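Local coordinates for protein MHC class I antigen (Ctenopharyngodon idella, PDB 5H5Z) that binds a peptide in its groove, in complex with beta-2-microglobulin, and probably presents it to T cells, at residues D74-V79 and Y112-E117; M80-Q85 and E117-L122; W129-P134 and I138-W143. All coordinates share one frame; numbering follows the deposited sequence.

Interaction 1 (D74-V79 and Y112-E117)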
loop_
_atom_site.group_PDB
_atom_site.type_symbol
_atom_site.label_atom_id
_atom_site.label_comp_id
_atom_site.label_asym_id
_atom_site.label_seq_id
_atom_site.Cartn_x
_atom_site.Cartn_y
_atom_site.Cartn_z
ATOM N N ASP A 74 14.159 -22.856 -1.135
ATOM C CA ASP A 74 13.932 -24.266 -0.818
ATOM C C ASP A 74 12.438 -24.557 -0.697
ATOM O O ASP A 74 11.950 -25.586 -1.181
ATOM C CB ASP A 74 14.635 -24.630 0.494
ATOM C CG ASP A 74 16.157 -24.526 0.406
ATOM O OD1 ASP A 74 16.703 -24.332 -0.703
ATOM O OD2 ASP A 74 16.813 -24.645 1.462
ATOM N N SER A 75 11.726 -23.631 -0.054
ATOM C CA SER A 75 10.297 -23.766 0.205
ATOM C C SER A 75 9.465 -23.776 -1.075
ATOM O O SER A 75 8.638 -24.666 -1.263
ATOM C CB SER A 75 9.809 -22.657 1.142
ATOM O OG SER A 75 10.324 -22.843 2.451
ATOM N N ILE A 76 9.694 -22.801 -1.955
ATOM C CA ILE A 76 8.926 -22.704 -3.203
ATOM C C ILE A 76 9.143 -23.934 -4.096
ATOM O O ILE A 76 8.219 -24.383 -4.770
ATOM C CB ILE A 76 9.165 -21.370 -3.960
ATOM C CG1 ILE A 76 8.054 -21.126 -4.993
ATOM C CG2 ILE A 76 10.554 -21.319 -4.589
ATOM C CD1 ILE A 76 7.976 -19.701 -5.501
ATOM N N GLN A 77 10.355 -24.489 -4.073
ATOM C CA GLN A 77 10.657 -25.712 -4.818
ATOM C C GLN A 77 9.753 -26.860 -4.368
ATOM O O GLN A 77 9.203 -27.585 -5.192
ATOM C CB GLN A 77 12.131 -26.096 -4.655
ATOM C CG GLN A 77 12.690 -26.924 -5.804
ATOM C CD GLN A 77 12.796 -26.142 -7.103
ATOM O OE1 GLN A 77 12.728 -24.906 -7.113
ATOM N NE2 GLN A 77 12.969 -26.861 -8.210
ATOM N N ILE A 78 9.595 -26.986 -3.053
ATOM C CA ILE A 78 8.788 -28.034 -2.428
ATOM C C ILE A 78 7.293 -27.926 -2.777
ATOM O O ILE A 78 6.681 -28.908 -3.201
ATOM C CB ILE A 78 9.019 -28.058 -0.893
ATOM C CG1 ILE A 78 10.405 -28.635 -0.581
ATOM C CG2 ILE A 78 7.932 -28.845 -0.168
ATOM C CD1 ILE A 78 10.866 -28.435 0.848
ATOM N N VAL A 79 6.719 -26.737 -2.610
ATOM C CA VAL A 79 5.284 -26.533 -2.843
ATOM C C VAL A 79 4.889 -26.709 -4.321
ATOM O O VAL A 79 3.856 -27.319 -4.615
ATOM C CB VAL A 79 4.774 -25.201 -2.217
ATOM C CG1 VAL A 79 5.556 -24.002 -2.728
ATOM C CG2 VAL A 79 3.274 -25.015 -2.414
ATOM N N TYR A 112 1.396 -17.540 5.427
ATOM C CA TYR A 112 2.091 -17.841 4.177
ATOM C C TYR A 112 1.084 -18.100 3.055
ATOM O O TYR A 112 -0.016 -18.588 3.311
ATOM C CB TYR A 112 2.977 -19.076 4.349
ATOM C CG TYR A 112 4.134 -18.918 5.327
ATOM C CD1 TYR A 112 3.944 -19.079 6.704
ATOM C CD2 TYR A 112 5.422 -18.632 4.870
ATOM C CE1 TYR A 112 5.002 -18.950 7.591
ATOM C CE2 TYR A 112 6.491 -18.507 5.757
ATOM C CZ TYR A 112 6.272 -18.661 7.111
ATOM O OH TYR A 112 7.329 -18.545 7.995
ATOM N N ALA A 113 1.465 -17.774 1.819
ATOM C CA ALA A 113 0.628 -18.045 0.642
ATOM C C ALA A 113 1.463 -18.555 -0.511
ATOM O O ALA A 113 2.612 -18.136 -0.694
ATOM C CB ALA A 113 -0.132 -16.797 0.206
ATOM N N TYR A 114 0.870 -19.460 -1.285
ATOM C CA TYR A 114 1.460 -19.934 -2.521
ATOM C C TYR A 114 0.597 -19.473 -3.686
ATOM O O TYR A 114 -0.627 -19.639 -3.665
ATOM C CB TYR A 114 1.578 -21.458 -2.515
ATOM C CG TYR A 114 2.084 -22.023 -3.823
ATOM C CD1 TYR A 114 3.385 -21.769 -4.253
ATOM C CD2 TYR A 114 1.258 -22.802 -4.638
ATOM C CE1 TYR A 114 3.860 -22.278 -5.447
ATOM C CE2 TYR A 114 1.724 -23.318 -5.836
ATOM C CZ TYR A 114 3.023 -23.054 -6.236
ATOM O OH TYR A 114 3.489 -23.562 -7.425
ATOM N N ASP A 115 1.245 -18.897 -4.698
ATOM C CA ASP A 115 0.556 -18.256 -5.833
ATOM C C ASP A 115 -0.586 -17.338 -5.388
ATOM O O ASP A 115 -1.658 -17.313 -5.996
ATOM C CB ASP A 115 0.092 -19.296 -6.871
ATOM C CG ASP A 115 1.246 -19.864 -7.679
ATOM O OD1 ASP A 115 2.311 -19.220 -7.750
ATOM O OD2 ASP A 115 1.093 -20.960 -8.255
ATOM N N GLY A 116 -0.344 -16.589 -4.313
ATOM C CA GLY A 116 -1.309 -15.612 -3.808
ATOM C C GLY A 116 -2.551 -16.180 -3.139
ATOM O O GLY A 116 -3.546 -15.476 -2.982
ATOM N N GLU A 117 -2.498 -17.451 -2.751
ATOM C CA GLU A 117 -3.591 -18.090 -2.018
ATOM C C GLU A 117 -3.099 -18.662 -0.686
ATOM O O GLU A 117 -2.001 -19.216 -0.624
ATOM C CB GLU A 117 -4.212 -19.207 -2.857
ATOM C CG GLU A 117 -5.031 -18.711 -4.040
ATOM C CD GLU A 117 -5.744 -19.840 -4.757
ATOM O OE1 GLU A 117 -5.080 -20.829 -5.136
ATOM O OE2 GLU A 117 -6.971 -19.736 -4.944
#
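Val79, in the last turns of helix 55-82, meets Tyr114, the final residue of strand 106-114, their CA atoms 7.6 Å apart; this is the MHC class I peptide-binding platform, with a groove-wall helix lying on its sheet floor. The chain turns back at Tyr114 itself, in a type I' beta turn from Tyr114 to Glu117 with Gly116 at a positive-phi position, closed by backbone bonds in both directions, Tyr114 N to Glu117 O and Glu117 N to Tyr114 O.

Both methyls of Val79 rest against the tyrosine ring. CG2 lies over one face in a CH-pi contact, 3.7 Å from the Tyr114 centroid and 18° off the ring normal, whereas CG1 comes 3.5 Å from Tyr114 CD1, towards one side of the ring. With CG anti to the backbone N (chi1 175°), Tyr114 is carried up from the floor to the helix. Its other face is backed by Asp115, whose carboxylate bonds to His90 and Thr91, and its OH bonds to Gln85 beyond the helix. Ile76 completes the contact from the preceding helical turn, placing CG1 near the plane of the ring, 4.4 Å from Tyr114 CE1.

Interaction 2 (M80-Q85 and E117-L122)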
loop_
_atom_site.group_PDB
_atom_site.type_symbol
_atom_site.label_atom_id
_atom_site.label_comp_id
_atom_site.label_asym_id
_atom_site.label_seq_id
_atom_site.Cartn_x
_atom_site.Cartn_y
_atom_site.Cartn_z
ATOM N N MET A 80 5.724 -26.212 -5.239
ATOM C CA MET A 80 5.487 -26.363 -6.690
ATOM C C MET A 80 5.343 -27.829 -7.086
ATOM O O MET A 80 4.441 -28.198 -7.856
ATOM C CB MET A 80 6.613 -25.716 -7.518
ATOM C CG MET A 80 6.751 -24.206 -7.371
ATOM S SD MET A 80 7.913 -23.443 -8.530
ATOM C CE MET A 80 9.486 -24.100 -7.974
ATOM N N GLU A 81 6.235 -28.659 -6.550
ATOM C CA GLU A 81 6.228 -30.096 -6.793
ATOM C C GLU A 81 4.944 -30.744 -6.278
ATOM O O GLU A 81 4.414 -31.659 -6.904
ATOM C CB GLU A 81 7.456 -30.752 -6.157
ATOM C CG GLU A 81 8.758 -30.465 -6.896
ATOM C CD GLU A 81 9.998 -30.665 -6.036
ATOM O OE1 GLU A 81 9.870 -30.872 -4.808
ATOM O OE2 GLU A 81 11.115 -30.607 -6.594
ATOM N N ARG A 82 4.442 -30.249 -5.150
ATOM C CA ARG A 82 3.225 -30.785 -4.544
ATOM C C ARG A 82 1.959 -30.452 -5.336
ATOM O O ARG A 82 0.992 -31.223 -5.322
ATOM C CB ARG A 82 3.126 -30.371 -3.070
ATOM C CG ARG A 82 3.787 -31.394 -2.159
ATOM C CD ARG A 82 4.640 -30.782 -1.059
ATOM N NE ARG A 82 3.846 -30.230 0.031
ATOM C CZ ARG A 82 4.309 -29.987 1.259
ATOM N NH1 ARG A 82 3.510 -29.463 2.176
ATOM N NH2 ARG A 82 5.563 -30.272 1.585
ATOM N N PHE A 83 1.978 -29.329 -6.052
ATOM C CA PHE A 83 0.891 -28.985 -6.972
ATOM C C PHE A 83 1.129 -29.510 -8.390
ATOM O O PHE A 83 0.335 -29.239 -9.296
ATOM C CB PHE A 83 0.655 -27.473 -7.001
ATOM C CG PHE A 83 -0.106 -26.956 -5.816
ATOM C CD1 PHE A 83 -1.497 -26.889 -5.840
ATOM C CD2 PHE A 83 0.565 -26.529 -4.674
ATOM C CE1 PHE A 83 -2.202 -26.406 -4.747
ATOM C CE2 PHE A 83 -0.135 -26.045 -3.579
ATOM C CZ PHE A 83 -1.520 -25.984 -3.613
ATOM N N ASN A 84 2.216 -30.264 -8.562
ATOM C CA ASN A 84 2.621 -30.819 -9.860
ATOM C C ASN A 84 2.880 -29.735 -10.905
ATOM O O ASN A 84 2.411 -29.819 -12.042
ATOM C CB ASN A 84 1.599 -31.846 -10.370
ATOM C CG ASN A 84 1.351 -32.967 -9.379
ATOM O OD1 ASN A 84 2.284 -33.487 -8.763
ATOM N ND2 ASN A 84 0.088 -33.349 -9.224
ATOM N N GLN A 85 3.629 -28.711 -10.501
ATOM C CA GLN A 85 3.949 -27.587 -11.375
ATOM C C GLN A 85 5.465 -27.432 -11.499
ATOM O O GLN A 85 6.110 -26.817 -10.649
ATOM C CB GLN A 85 3.309 -26.298 -10.840
ATOM C CG GLN A 85 1.786 -26.338 -10.733
ATOM C CD GLN A 85 1.223 -25.246 -9.835
ATOM O OE1 GLN A 85 1.903 -24.750 -8.938
ATOM N NE2 GLN A 85 -0.031 -24.874 -10.067
ATOM N N GLU A 117 -2.498 -17.451 -2.751
ATOM C CA GLU A 117 -3.591 -18.090 -2.018
ATOM C C GLU A 117 -3.099 -18.662 -0.686
ATOM O O GLU A 117 -2.001 -19.216 -0.624
ATOM C CB GLU A 117 -4.212 -19.207 -2.857
ATOM C CG GLU A 117 -5.031 -18.711 -4.040
ATOM C CD GLU A 117 -5.744 -19.840 -4.757
ATOM O OE1 GLU A 117 -5.080 -20.829 -5.136
ATOM O OE2 GLU A 117 -6.971 -19.736 -4.944
ATOM N N ASP A 118 -3.921 -18.549 0.360
ATOM C CA ASP A 118 -3.579 -19.074 1.697
ATOM C C ASP A 118 -2.961 -20.463 1.616
ATOM O O ASP A 118 -3.468 -21.338 0.901
ATOM C CB ASP A 118 -4.816 -19.143 2.598
ATOM C CG ASP A 118 -5.299 -17.777 3.053
ATOM O OD1 ASP A 118 -4.617 -16.763 2.801
ATOM O OD2 ASP A 118 -6.374 -17.722 3.682
ATOM N N PHE A 119 -1.863 -20.657 2.344
ATOM C CA PHE A 119 -1.210 -21.964 2.433
ATOM C C PHE A 119 -1.254 -22.457 3.886
ATOM O O PHE A 119 -1.953 -23.425 4.186
ATOM C CB PHE A 119 0.222 -21.890 1.886
ATOM C CG PHE A 119 0.904 -23.230 1.757
ATOM C CD1 PHE A 119 0.606 -24.084 0.699
ATOM C CD2 PHE A 119 1.862 -23.633 2.690
ATOM C CE1 PHE A 119 1.239 -25.315 0.576
ATOM C CE2 PHE A 119 2.504 -24.861 2.570
ATOM C CZ PHE A 119 2.194 -25.703 1.511
ATOM N N VAL A 120 -0.529 -21.785 4.784
ATOM C CA VAL A 120 -0.633 -22.049 6.227
ATOM C C VAL A 120 -0.700 -20.734 7.018
ATOM O O VAL A 120 -0.076 -19.739 6.640
ATOM C CB VAL A 120 0.527 -22.923 6.793
ATOM C CG1 VAL A 120 0.441 -24.359 6.299
ATOM C CG2 VAL A 120 1.891 -22.319 6.475
ATOM N N SER A 121 -1.464 -20.745 8.108
ATOM C CA SER A 121 -1.645 -19.569 8.960
ATOM C C SER A 121 -1.474 -19.982 10.411
ATOM O O SER A 121 -1.962 -21.040 10.826
ATOM C CB SER A 121 -3.043 -18.965 8.771
ATOM O OG SER A 121 -3.342 -18.764 7.406
ATOM N N LEU A 122 -0.783 -19.148 11.183
ATOM C CA LEU A 122 -0.578 -19.437 12.589
ATOM C C LEU A 122 -1.825 -19.138 13.409
ATOM O O LEU A 122 -2.397 -18.048 13.321
ATOM C CB LEU A 122 0.612 -18.637 13.148
ATOM C CG LEU A 122 0.903 -18.714 14.656
ATOM C CD1 LEU A 122 1.246 -20.135 15.086
ATOM C CD2 LEU A 122 2.017 -17.750 15.039
#
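Phe119 points its ring edge at two consecutive side chains, Arg82 and Phe83, at the end of helix 55-82. With the Phe83 ring the meeting is rim to rim: Phe83 CE2 lies 4.4 Å from Phe119 CE1, each atom near the plane of the other ring, so neither face is used and the touch is light. Arg82 runs at about a right angle to Phe119, bent at chi2 and chi3, and brings NH1 to 4.0 Å from Phe119 CZ. The guanidinium also approaches the rim, with its plane turned 41° from that of the ring, so its charge does not sit over the pi face. NH1 is held there by Gln135 O and the hydroxyl of Thr139, both on helix 134-145, so that Arg82 links the two helices while packing against the backbone of the bound peptide.

Having CG anti to the backbone N (chi1 -172°), Phe119 reaches across to helix 55-82; its ring also meets Trp92 edge-to-face. The helix terminates in a Schellman motif at Asn84, in which Gln85 N bonds to Met80 O at 2.8 Å and Asn84 N more weakly to Glu81 O. On the strand side, Phe119 and Val120 together face Tyr112, forming a classic beta bulge. The arrangement is consistent with the end of the class I groove that normally receives the peptide C-terminus, one of its two closed ends.

Interaction 3 (W129-P134 and I138-W143)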
loop_
_atom_site.group_PDB
_atom_site.type_symbol
_atom_site.label_atom_id
_atom_site.label_comp_id
_atom_site.label_asym_id
_atom_site.label_seq_id
_atom_site.Cartn_x
_atom_site.Cartn_y
_atom_site.Cartn_z
ATOM N N TRP A 129 -0.883 -24.798 13.154
ATOM C CA TRP A 129 -0.922 -24.172 11.842
ATOM C C TRP A 129 -2.151 -24.627 11.074
ATOM O O TRP A 129 -2.367 -25.825 10.882
ATOM C CB TRP A 129 0.351 -24.497 11.058
ATOM C CG TRP A 129 1.552 -23.830 11.640
ATOM C CD1 TRP A 129 2.397 -24.335 12.592
ATOM C CD2 TRP A 129 2.032 -22.519 11.332
ATOM N NE1 TRP A 129 3.380 -23.420 12.886
ATOM C CE2 TRP A 129 3.180 -22.294 12.132
ATOM C CE3 TRP A 129 1.610 -21.511 10.453
ATOM C CZ2 TRP A 129 3.913 -21.105 12.072
ATOM C CZ3 TRP A 129 2.334 -20.328 10.396
ATOM C CH2 TRP A 129 3.471 -20.130 11.207
ATOM N N THR A 130 -2.960 -23.663 10.652
ATOM C CA THR A 130 -4.121 -23.952 9.822
ATOM C C THR A 130 -3.663 -24.138 8.381
ATOM O O THR A 130 -3.083 -23.229 7.787
ATOM C CB THR A 130 -5.172 -22.832 9.922
ATOM O OG1 THR A 130 -5.529 -22.655 11.297
ATOM C CG2 THR A 130 -6.429 -23.178 9.114
ATOM N N ALA A 131 -3.906 -25.334 7.849
ATOM C CA ALA A 131 -3.580 -25.672 6.469
ATOM C C ALA A 131 -4.790 -25.406 5.577
ATOM O O ALA A 131 -5.876 -25.929 5.824
ATOM C CB ALA A 131 -3.159 -27.133 6.373
ATOM N N ALA A 132 -4.598 -24.586 4.545
ATOM C CA ALA A 132 -5.696 -24.192 3.649
ATOM C C ALA A 132 -6.085 -25.273 2.639
ATOM O O ALA A 132 -7.209 -25.282 2.127
ATOM C CB ALA A 132 -5.356 -22.896 2.931
ATOM N N ASN A 133 -5.149 -26.172 2.346
ATOM C CA ASN A 133 -5.364 -27.233 1.366
ATOM C C ASN A 133 -4.581 -28.494 1.748
ATOM O O ASN A 133 -3.726 -28.437 2.634
ATOM C CB ASN A 133 -4.980 -26.743 -0.038
ATOM C CG ASN A 133 -3.614 -26.086 -0.078
ATOM O OD1 ASN A 133 -2.606 -26.691 0.284
ATOM N ND2 ASN A 133 -3.573 -24.841 -0.532
ATOM N N PRO A 134 -4.876 -29.639 1.094
ATOM C CA PRO A 134 -4.133 -30.871 1.385
ATOM C C PRO A 134 -2.615 -30.727 1.230
ATOM O O PRO A 134 -1.865 -31.321 2.005
ATOM C CB PRO A 134 -4.677 -31.858 0.348
ATOM C CG PRO A 134 -6.061 -31.383 0.086
ATOM C CD PRO A 134 -5.972 -29.886 0.130
ATOM N N ILE A 138 1.063 -31.484 4.964
ATOM C CA ILE A 138 2.405 -32.023 5.222
ATOM C C ILE A 138 3.262 -31.005 5.984
ATOM O O ILE A 138 3.967 -31.362 6.932
ATOM C CB ILE A 138 3.108 -32.462 3.922
ATOM C CG1 ILE A 138 2.343 -33.624 3.276
ATOM C CG2 ILE A 138 4.559 -32.853 4.188
ATOM C CD1 ILE A 138 2.718 -33.883 1.835
ATOM N N THR A 139 3.180 -29.741 5.576
ATOM C CA THR A 139 3.890 -28.638 6.243
ATOM C C THR A 139 3.385 -28.434 7.674
ATOM O O THR A 139 4.182 -28.285 8.606
ATOM C CB THR A 139 3.789 -27.336 5.421
ATOM O OG1 THR A 139 4.484 -27.509 4.179
ATOM C CG2 THR A 139 4.388 -26.136 6.178
ATOM N N LYS A 140 2.062 -28.442 7.840
ATOM C CA LYS A 140 1.432 -28.369 9.159
ATOM C C LYS A 140 2.042 -29.379 10.147
ATOM O O LYS A 140 2.450 -29.009 11.253
ATOM C CB LYS A 140 -0.082 -28.576 9.022
ATOM C CG LYS A 140 -0.837 -28.802 10.323
ATOM C CD LYS A 140 -2.301 -29.127 10.051
ATOM C CE LYS A 140 -3.067 -29.417 11.336
ATOM N NZ LYS A 140 -3.101 -28.246 12.260
ATOM N N HIS A 141 2.114 -30.647 9.744
ATOM C CA HIS A 141 2.661 -31.695 10.617
ATOM C C HIS A 141 4.153 -31.518 10.903
ATOM O O HIS A 141 4.595 -31.690 12.041
ATOM C CB HIS A 141 2.395 -33.092 10.047
ATOM C CG HIS A 141 0.942 -33.448 9.962
ATOM N ND1 HIS A 141 0.045 -33.175 10.973
ATOM C CD2 HIS A 141 0.236 -34.076 8.992
ATOM C CE1 HIS A 141 -1.153 -33.607 10.623
ATOM N NE2 HIS A 141 -1.064 -34.161 9.427
ATOM N N LYS A 142 4.918 -31.172 9.868
ATOM C CA LYS A 142 6.350 -30.926 10.014
ATOM C C LYS A 142 6.600 -29.781 10.988
ATOM O O LYS A 142 7.431 -29.896 11.892
ATOM C CB LYS A 142 6.990 -30.604 8.659
ATOM C CG LYS A 142 8.487 -30.335 8.738
ATOM C CD LYS A 142 9.005 -29.669 7.476
ATOM C CE LYS A 142 10.436 -29.199 7.668
ATOM N NZ LYS A 142 11.092 -28.900 6.368
ATOM N N TRP A 143 5.870 -28.683 10.803
ATOM C CA TRP A 143 6.070 -27.493 11.633
ATOM C C TRP A 143 5.629 -27.695 13.078
ATOM O O TRP A 143 6.261 -27.176 14.002
ATOM C CB TRP A 143 5.394 -26.287 10.988
ATOM C CG TRP A 143 6.223 -25.712 9.877
ATOM C CD1 TRP A 143 7.336 -26.273 9.306
ATOM C CD2 TRP A 143 6.002 -24.480 9.191
ATOM N NE1 TRP A 143 7.825 -25.460 8.318
ATOM C CE2 TRP A 143 7.026 -24.350 8.224
ATOM C CE3 TRP A 143 5.046 -23.463 9.304
ATOM C CZ2 TRP A 143 7.121 -23.247 7.376
ATOM C CZ3 TRP A 143 5.133 -22.370 8.450
ATOM C CH2 TRP A 143 6.164 -22.272 7.498
HETATM O O HOH W 1 4.392 -25.450 15.031
#
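Trp129 and Trp143 form a T-shaped pair in which the edge of Trp143 is directed at one face of Trp129. Trp143 CE3 stands over the indole, 3.6 Å from Trp129 CE2; the six-membered rings have centroids 4.9 Å apart and planes at 70°. One face of the Trp143 ring carries the methyl of Thr139, CG2, centrally placed 3.7 Å above the plane. At the edge of Trp129, in its plane, a water accepts a weak bond from NE1 (3.1 Å) and donates another, also weak, to Trp143 O, a weak water bridge between the indole and the helix backbone. Trp143 NE1 is turned to the bound peptide and bonds to its backbone.

Lys140 makes the direct polar link. Its chain passes across the outer end of the Trp129 carbonyl, extended as far as CE; the bend at chi4 turns NZ back to Trp129 O at 2.9 Å. The ammonium stands above the carbonyl plane, 35° out of it. It also forms a salt bridge with Glu144, whose OE2 accepts from Trp129 N as well, so one carboxylate serves both the lysine and the strand. Further along, Ala131 CB packs on Lys140 CD at 4.3 Å, and Asn133 OD1 caps the helix start with a weak bond to Ala136 N.

Helix 134-145 thus folds back on edge strand 128-131; the axes of 129-131 and 138-143 approach to 8.2 Å and run nearly antiparallel, at 166°. Val148, Ala149 and Asn152 of helix 148-170 pack against Trp129, and strand 117-123 adjoins through Leu122 and Val120.

How the interactions relate
The three contacts gather at one end of the peptide groove, within the alpha 1 and alpha 2 region. Interactions 1 and 2 have centres about 5 Å apart, share Glu117 and use successive parts of helix 55-82; their segments alternate along the chain. Interaction 3 follows them in sequence, with its centre about 9 Å from that of interaction 2 and about 12 Å from that of interaction 1. Strands 106-114, 117-123 and 128-131 are successive neighbours in the same antiparallel sheet, so the contacts step across the floor towards the edge strand 128-131. Together they set helices 55-82 and 134-145 on one floor, and peptide contacts from both helices show that this end of the groove holds the ligand.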